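Local coordinates for protein putative N-acetylmuramoyl-L-alanine amidase (Neisseria meningitidis MC58, PDB 3CZX) that probably hydrolyses, as a zinc-dependent amidase, the bond between N-acetylmuramoyl residues and L-amino acids in cell-wall glycopeptides, at residues K4-T9 / S39-D44; Q31-I36 / E145-S150; T88-L93 / A108-T113. All coordinates share one frame; numbering follows the deposited sequence.

Contact 1: K4-T9 / S39-D44; sequences KIICLT and SILRND
Leu41 meets the strand through one methyl, CD1, which points into the notch between Ile6 and Leu8. Its two nearest partners are almost equally far: Leu41 CD1 is 4.1 Å from Ile6 CG2 and 4.1 Å from Leu8 CD1. Seen from Leu41 CD1, these two methyls are separated by about 69°, so it straddles the pair instead of resting on one of them. A second methyl of Ile6 is close as well, with Ile6 CD1 4.2 Å from Leu41 CD1. The leucine thus faces both branches of the isoleucine, while from Leu8 it meets only the end of a single branch. In both pairs the side chains cross at a slant rather than running alongside each other. The torsions account for the reach: in Leu41 the CD1 methyl extends away from CA (chi2 167°), and in Leu8 the corresponding methyl is stretched out likewise (chi2 179°), so that two extended tips converge.

Ile6 and Leu8, two positions apart on strand 6-10, present the same face of the mixed sheet to helix 26-45. Strands 6-10 and 49-51 are parallel neighbours and the helix lies between them in sequence, which makes this the helix-on-sheet packing of a beta-alpha-beta crossover. The backbones stay well apart, the nearest CA atoms being those of Ile6 and Leu41 at 9.0 Å, and the interval is bridged by side chains alone.

All three residues are buried. Val49 of the neighbouring strand packs against both leucines, and Leu177 of helix 152-177 against Ile6. Farther round the helix, Asn43 packs on Asn43 of the second subunit, while Asp44 forms a salt bridge with Arg167 of its own chain.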
# COMPACT_ATOMS: atom_id res chain seq x y z
N LYS A 4 4.50 -13.35 -21.96
CA LYS A 4 5.60 -12.82 -21.18
C LYS A 4 5.41 -13.10 -19.68
O LYS A 4 4.32 -13.27 -19.25
CB LYS A 4 5.79 -11.35 -21.45
CG LYS A 4 6.11 -11.01 -22.90
CD LYS A 4 7.52 -11.08 -23.28
CE LYS A 4 7.76 -10.54 -24.71
NZ LYS A 4 8.76 -9.40 -24.73
N ILE A 5 6.51 -13.20 -18.96
CA ILE A 5 6.50 -13.41 -17.51
C ILE A 5 7.31 -12.29 -16.86
O ILE A 5 8.49 -12.09 -17.18
CB ILE A 5 7.11 -14.75 -17.15
CG1 ILE A 5 6.28 -15.89 -17.75
CG2 ILE A 5 7.22 -14.89 -15.66
CD1 ILE A 5 6.79 -17.29 -17.36
N ILE A 6 6.66 -11.57 -15.95
CA ILE A 6 7.30 -10.51 -15.19
C ILE A 6 7.52 -11.07 -13.79
O ILE A 6 6.58 -11.58 -13.18
CB ILE A 6 6.38 -9.29 -15.10
CG1 ILE A 6 6.08 -8.73 -16.50
CG2 ILE A 6 7.01 -8.17 -14.25
CD1 ILE A 6 4.69 -8.27 -16.67
N CYS A 7 8.74 -10.96 -13.28
CA CYS A 7 9.07 -11.36 -11.91
C CYS A 7 9.27 -10.09 -11.09
O CYS A 7 10.03 -9.21 -11.50
CB CYS A 7 10.35 -12.22 -11.88
SG CYS A 7 11.03 -12.54 -10.24
N LEU A 8 8.55 -9.97 -9.98
CA LEU A 8 8.73 -8.87 -9.06
C LEU A 8 8.99 -9.39 -7.65
O LEU A 8 8.17 -10.20 -7.15
CB LEU A 8 7.47 -8.00 -9.03
CG LEU A 8 7.00 -7.36 -10.33
CD1 LEU A 8 5.73 -6.57 -10.08
CD2 LEU A 8 8.05 -6.43 -11.01
N THR A 9 10.06 -8.94 -7.02
CA THR A 9 10.30 -9.29 -5.62
C THR A 9 10.63 -8.09 -4.80
O THR A 9 10.79 -7.00 -5.33
CB THR A 9 11.42 -10.36 -5.54
OG1 THR A 9 12.63 -9.83 -6.05
CG2 THR A 9 10.99 -11.60 -6.38
N SER A 39 -0.09 -5.76 -8.50
CA SER A 39 -1.55 -5.70 -8.57
C SER A 39 -2.06 -4.95 -9.83
O SER A 39 -3.04 -5.38 -10.42
CB SER A 39 -2.13 -5.05 -7.32
OG SER A 39 -1.79 -3.69 -7.27
N ILE A 40 -1.37 -3.89 -10.23
CA ILE A 40 -1.75 -3.09 -11.40
C ILE A 40 -1.45 -3.88 -12.68
O ILE A 40 -2.25 -3.88 -13.64
CB ILE A 40 -1.06 -1.71 -11.40
CG1 ILE A 40 -1.57 -0.88 -10.21
CG2 ILE A 40 -1.33 -0.97 -12.71
CD1 ILE A 40 -0.91 0.47 -9.99
N LEU A 41 -0.31 -4.55 -12.73
CA LEU A 41 0.00 -5.35 -13.92
C LEU A 41 -1.05 -6.44 -14.11
O LEU A 41 -1.50 -6.70 -15.23
CB LEU A 41 1.43 -5.91 -13.83
CG LEU A 41 2.58 -4.92 -14.03
CD1 LEU A 41 3.87 -5.55 -13.61
CD2 LEU A 41 2.69 -4.39 -15.47
N ARG A 42 -1.45 -7.07 -13.01
CA ARG A 42 -2.52 -8.11 -13.05
C ARG A 42 -3.90 -7.51 -13.34
O ARG A 42 -4.57 -7.94 -14.31
CB ARG A 42 -2.49 -8.90 -11.77
CG ARG A 42 -1.29 -9.72 -11.60
CD ARG A 42 -1.11 -10.20 -10.18
NE ARG A 42 -0.13 -11.25 -10.03
CZ ARG A 42 0.48 -11.59 -8.90
NH1 ARG A 42 0.22 -10.96 -7.74
NH2 ARG A 42 1.35 -12.57 -8.88
N ASN A 43 -4.32 -6.50 -12.57
CA ASN A 43 -5.68 -5.89 -12.76
C ASN A 43 -5.92 -5.15 -14.03
O ASN A 43 -6.94 -5.38 -14.70
CB ASN A 43 -5.99 -4.89 -11.64
CG ASN A 43 -5.99 -5.52 -10.29
OD1 ASN A 43 -6.07 -6.74 -10.17
ND2 ASN A 43 -5.89 -4.69 -9.24
N ASP A 44 -5.05 -4.20 -14.35
CA ASP A 44 -5.30 -3.32 -15.47
C ASP A 44 -4.92 -3.97 -16.79
O ASP A 44 -5.49 -3.61 -17.84
CB ASP A 44 -4.53 -1.99 -15.34
CG ASP A 44 -5.06 -1.12 -14.24
OD1 ASP A 44 -5.85 -1.60 -13.40
OD2 ASP A 44 -4.68 0.07 -14.25

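Contact 2: Q31-I36 / E145-S150; sequences QDMRNI and EPFFIS
Met33, present as selenomethionine, makes all the apolar contacts of residues 31-36 with 145-150, and does so with its last two atoms. Its SE lies 3.8 Å from Pro146 CG, the two side chains passing each other in opposite directions. Rotation about the CG-SE bond (chi3 -99°) bends the chain and carries the terminal methyl toward the next residue: Met33 CE is 4.3 Å from Phe147 CE2 and approaches the ring obliquely. That ring stacks with Phe158 of helix 152-177, which touches Met33 as well.

The polar bonds lie elsewhere on the helix. Arg34 NH2 donates to Asn35 OD1 at 2.9 Å, arriving 47° out of the carbonyl plane, and Arg34 NE makes a salt bridge with Asp52. Asp32 bonds to Trp163 and Lys162 of the second subunit and also to Lys162 of its own chain, so this turn of helix 26-45 belongs to the dimer interface.

The side chain of Met33 is about 9 Å from the zinc ion, and that of Pro146 about 6 Å from the side chain of the metal ligand His78. The contact is an apolar layer near the metal site, joining helix and loop by shape and dispersion rather than by directional bonds.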
# COMPACT_ATOMS: atom_id res chain seq x y z
N GLN A 31 8.01 -3.99 0.01
CA GLN A 31 6.77 -4.74 -0.01
C GLN A 31 5.67 -3.93 -0.73
O GLN A 31 4.99 -4.47 -1.59
CB GLN A 31 6.35 -5.10 1.43
CG GLN A 31 4.96 -5.63 1.58
CD GLN A 31 4.61 -5.93 3.01
OE1 GLN A 31 5.09 -5.24 3.92
NE2 GLN A 31 3.80 -6.98 3.24
N ASP A 32 5.52 -2.66 -0.39
CA ASP A 32 4.48 -1.84 -1.01
C ASP A 32 4.76 -1.74 -2.51
O ASP A 32 3.84 -1.88 -3.33
CB ASP A 32 4.45 -0.41 -0.47
CG ASP A 32 3.70 -0.30 0.86
OD1 ASP A 32 3.06 -1.30 1.26
OD2 ASP A 32 3.80 0.80 1.47
N MSE A 33 6.01 -1.43 -2.89
CA MSE A 33 6.31 -1.30 -4.32
C MSE A 33 5.99 -2.57 -5.08
O MSE A 33 5.34 -2.49 -6.14
CB MSE A 33 7.76 -0.88 -4.55
CG MSE A 33 8.02 0.51 -4.10
SE MSE A 33 9.82 1.20 -4.51
CE MSE A 33 10.64 0.90 -2.76
N ARG A 34 6.45 -3.71 -4.59
CA ARG A 34 6.21 -4.99 -5.27
C ARG A 34 4.69 -5.26 -5.36
O ARG A 34 4.16 -5.57 -6.44
CB ARG A 34 6.97 -6.14 -4.59
CG ARG A 34 6.61 -7.52 -5.13
CD ARG A 34 5.82 -8.35 -4.12
NE ARG A 34 6.71 -8.94 -3.14
CZ ARG A 34 6.55 -8.93 -1.82
NH1 ARG A 34 7.44 -9.52 -1.06
NH2 ARG A 34 5.55 -8.27 -1.26
N ASN A 35 3.98 -5.12 -4.23
CA ASN A 35 2.55 -5.44 -4.21
C ASN A 35 1.74 -4.57 -5.15
O ASN A 35 0.82 -5.06 -5.84
CB ASN A 35 2.00 -5.36 -2.77
CG ASN A 35 2.40 -6.54 -1.92
OD1 ASN A 35 2.97 -7.50 -2.40
ND2 ASN A 35 2.11 -6.48 -0.61
N ILE A 36 2.02 -3.28 -5.13
CA ILE A 36 1.22 -2.31 -5.90
C ILE A 36 1.52 -2.50 -7.37
O ILE A 36 0.61 -2.55 -8.22
CB ILE A 36 1.45 -0.88 -5.46
CG1 ILE A 36 1.00 -0.72 -3.99
CG2 ILE A 36 0.70 0.08 -6.34
CD1 ILE A 36 1.42 0.60 -3.42
N GLU A 145 16.39 0.78 -7.28
CA GLU A 145 16.43 1.70 -6.15
C GLU A 145 15.93 3.05 -6.58
O GLU A 145 16.69 3.96 -6.90
CB GLU A 145 17.85 1.78 -5.60
CG GLU A 145 18.38 0.45 -5.15
CD GLU A 145 19.72 0.57 -4.48
OE1 GLU A 145 19.78 0.94 -3.30
OE2 GLU A 145 20.71 0.31 -5.16
N PRO A 146 14.62 3.22 -6.58
CA PRO A 146 14.08 4.50 -7.06
C PRO A 146 14.44 5.74 -6.24
O PRO A 146 14.42 6.83 -6.80
CB PRO A 146 12.57 4.27 -7.05
CG PRO A 146 12.33 2.90 -6.78
CD PRO A 146 13.58 2.24 -6.27
N PHE A 147 14.74 5.59 -4.95
CA PHE A 147 15.07 6.76 -4.13
C PHE A 147 15.87 6.33 -2.89
O PHE A 147 15.92 5.16 -2.58
CB PHE A 147 13.81 7.55 -3.71
CG PHE A 147 12.91 6.80 -2.76
CD1 PHE A 147 12.99 6.99 -1.40
CD2 PHE A 147 12.02 5.87 -3.24
CE1 PHE A 147 12.18 6.26 -0.53
CE2 PHE A 147 11.19 5.16 -2.39
CZ PHE A 147 11.30 5.34 -1.03
N PHE A 148 16.43 7.34 -2.24
CA PHE A 148 17.20 7.17 -1.02
C PHE A 148 16.25 7.35 0.14
O PHE A 148 15.69 8.43 0.33
CB PHE A 148 18.29 8.24 -0.94
CG PHE A 148 19.49 7.98 -1.79
CD1 PHE A 148 20.70 7.63 -1.22
CD2 PHE A 148 19.41 8.09 -3.18
CE1 PHE A 148 21.80 7.37 -2.02
CE2 PHE A 148 20.51 7.83 -3.97
CZ PHE A 148 21.71 7.48 -3.38
N ILE A 149 16.10 6.29 0.95
CA ILE A 149 15.27 6.35 2.13
C ILE A 149 15.82 7.36 3.12
O ILE A 149 15.06 7.90 3.94
CB ILE A 149 15.12 4.96 2.78
CG1 ILE A 149 13.93 4.93 3.71
CG2 ILE A 149 16.43 4.52 3.49
CD1 ILE A 149 13.68 3.57 4.33
N SER A 150 17.12 7.59 3.01
CA SER A 150 17.82 8.58 3.85
C SER A 150 17.56 10.04 3.45
O SER A 150 17.89 10.97 4.20
CB SER A 150 19.31 8.24 3.86
OG SER A 150 19.77 8.07 2.55

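Contact 3: T88-L93 / A108-T113; sequences TGIEAL and AVAKKT
Ile90 lays its terminal methyl over one face of the peptide group that links Val109 to Ala110. Ile90 CD1 is 3.5 Å from Ala110 N, and nearly all of that separation is perpendicular to the peptide plane, so the methyl stands almost directly above the nitrogen and not at its N-H edge. On the same side of this plane, Thr113 OG1 donates to Val109 O at 2.7 Å, 41° out of the carbonyl plane. One face of a single peptide thus receives a methyl at its nitrogen end and a hydroxyl at its oxygen end. No aromatic ring takes part in the meeting of the two segments.

Around the peptide the side chains complete the fit. Ile90 CD1 lies 3.7 Å from Val109 CG1 and 3.8 Å from Ala110 CB, which places it between the two helix residues. The body of the isoleucine also approaches the valine, with Ile90 CG1 4.1 Å from Val109 CG1, and the two side chains cross obliquely. Val109 turns CG1 toward Ile90 by setting it opposite its own backbone N (chi1 171°).

Strand 91-94, helix 99-113 and strand 123-125 form a beta-alpha-beta unit at one end of the mixed sheet. Ile90 comes just before the first strand of this unit and meets the last turns of its helix. Thr113 closes that helix, and its OG1 also bonds to the backbone N of Trp115.

Ile90 and Val109 both touch Trp115 and Phe144, the latter on strand 142-145, whereas Ile169 of helix 152-177 packs on Val109. The backbone of Ile90 bonds to Lys116 and Arg118, beyond the end of the helix.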
# COMPACT_ATOMS: atom_id res chain seq x y z
N THR A 88 20.64 11.84 -3.43
CA THR A 88 19.34 11.73 -4.08
C THR A 88 19.47 11.08 -5.45
O THR A 88 20.53 11.15 -6.08
CB THR A 88 18.68 13.11 -4.24
OG1 THR A 88 17.33 12.98 -4.74
CG2 THR A 88 19.48 14.05 -5.15
N GLY A 89 18.40 10.44 -5.90
CA GLY A 89 18.26 10.05 -7.31
C GLY A 89 17.90 8.58 -7.45
O GLY A 89 17.89 7.84 -6.48
N ILE A 90 17.71 8.20 -8.71
CA ILE A 90 17.18 6.92 -9.13
C ILE A 90 18.24 6.10 -9.79
O ILE A 90 18.93 6.57 -10.68
CB ILE A 90 16.11 7.17 -10.24
CG1 ILE A 90 14.92 7.97 -9.70
CG2 ILE A 90 15.66 5.83 -10.87
CD1 ILE A 90 14.14 8.68 -10.81
N GLU A 91 18.33 4.84 -9.40
CA GLU A 91 19.17 3.93 -10.13
C GLU A 91 18.69 2.50 -10.07
O GLU A 91 17.95 2.09 -9.17
CB GLU A 91 20.62 4.06 -9.70
CG GLU A 91 20.93 3.66 -8.29
CD GLU A 91 22.40 3.93 -7.91
OE1 GLU A 91 22.98 4.97 -8.27
OE2 GLU A 91 22.98 3.05 -7.27
N ALA A 92 19.15 1.74 -11.06
CA ALA A 92 18.81 0.33 -11.20
C ALA A 92 20.08 -0.37 -11.64
O ALA A 92 20.71 0.07 -12.61
CB ALA A 92 17.73 0.15 -12.23
N LEU A 93 20.44 -1.42 -10.91
CA LEU A 93 21.67 -2.16 -11.09
C LEU A 93 21.34 -3.44 -11.81
O LEU A 93 20.50 -4.18 -11.35
CB LEU A 93 22.26 -2.52 -9.72
CG LEU A 93 23.55 -3.30 -9.67
CD1 LEU A 93 24.68 -2.34 -10.09
CD2 LEU A 93 23.80 -3.94 -8.23
N ALA A 108 10.30 6.29 -15.98
CA ALA A 108 8.94 6.28 -15.51
C ALA A 108 8.84 6.98 -14.15
O ALA A 108 7.93 7.78 -13.91
CB ALA A 108 8.44 4.85 -15.38
N VAL A 109 9.78 6.67 -13.26
CA VAL A 109 9.79 7.27 -11.93
C VAL A 109 10.23 8.75 -11.95
O VAL A 109 9.63 9.60 -11.27
CB VAL A 109 10.71 6.47 -10.98
CG1 VAL A 109 10.91 7.21 -9.63
CG2 VAL A 109 10.14 5.03 -10.78
N ALA A 110 11.24 9.07 -12.76
CA ALA A 110 11.69 10.45 -12.91
C ALA A 110 10.58 11.39 -13.39
O ALA A 110 10.47 12.51 -12.90
CB ALA A 110 12.92 10.51 -13.89
N LYS A 111 9.80 10.96 -14.38
CA LYS A 111 8.70 11.79 -14.93
C LYS A 111 7.74 12.17 -13.81
O LYS A 111 7.29 13.31 -13.73
CB LYS A 111 7.94 11.08 -16.05
CG LYS A 111 8.72 10.97 -17.32
CD LYS A 111 8.30 9.79 -18.18
CE LYS A 111 7.48 10.16 -19.34
NZ LYS A 111 7.38 8.92 -20.19
N LYS A 112 7.44 11.23 -12.92
CA LYS A 112 6.43 11.45 -11.89
C LYS A 112 6.94 12.27 -10.70
O LYS A 112 6.16 12.86 -9.97
CB LYS A 112 5.93 10.10 -11.37
CG LYS A 112 4.74 10.15 -10.38
CD LYS A 112 3.47 10.50 -11.12
CE LYS A 112 2.23 10.38 -10.25
NZ LYS A 112 1.01 10.71 -11.10
N THR A 113 8.25 12.31 -10.54
CA THR A 113 8.87 12.84 -9.30
C THR A 113 9.82 14.02 -9.44
O THR A 113 10.06 14.70 -8.47
CB THR A 113 9.65 11.75 -8.57
OG1 THR A 113 10.68 11.28 -9.45
CG2 THR A 113 8.74 10.59 -8.18

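Overall arrangement
All three contacts are apolar and largely buried, yet they differ in place. Contacts 1 and 2 share helix 26-45: one seats it on the sheet, the other brings its earlier part against the loop after strand 142-145, closer to the zinc. They meet where Arg34 packs on the backbone of Leu8 and Thr9. Contact 3 lies toward the opposite end of the sheet from contact 1 and includes the partly exposed Ala110. It adjoins contact 2, with Glu145 N 2.8 Å from Glu91 O, a probable hydrogen bond. Helix 152-177 touches residues of all three. Methyls meet methyls in contact 1, selenium meets a proline ring in contact 2, and a methyl covers a peptide in contact 3.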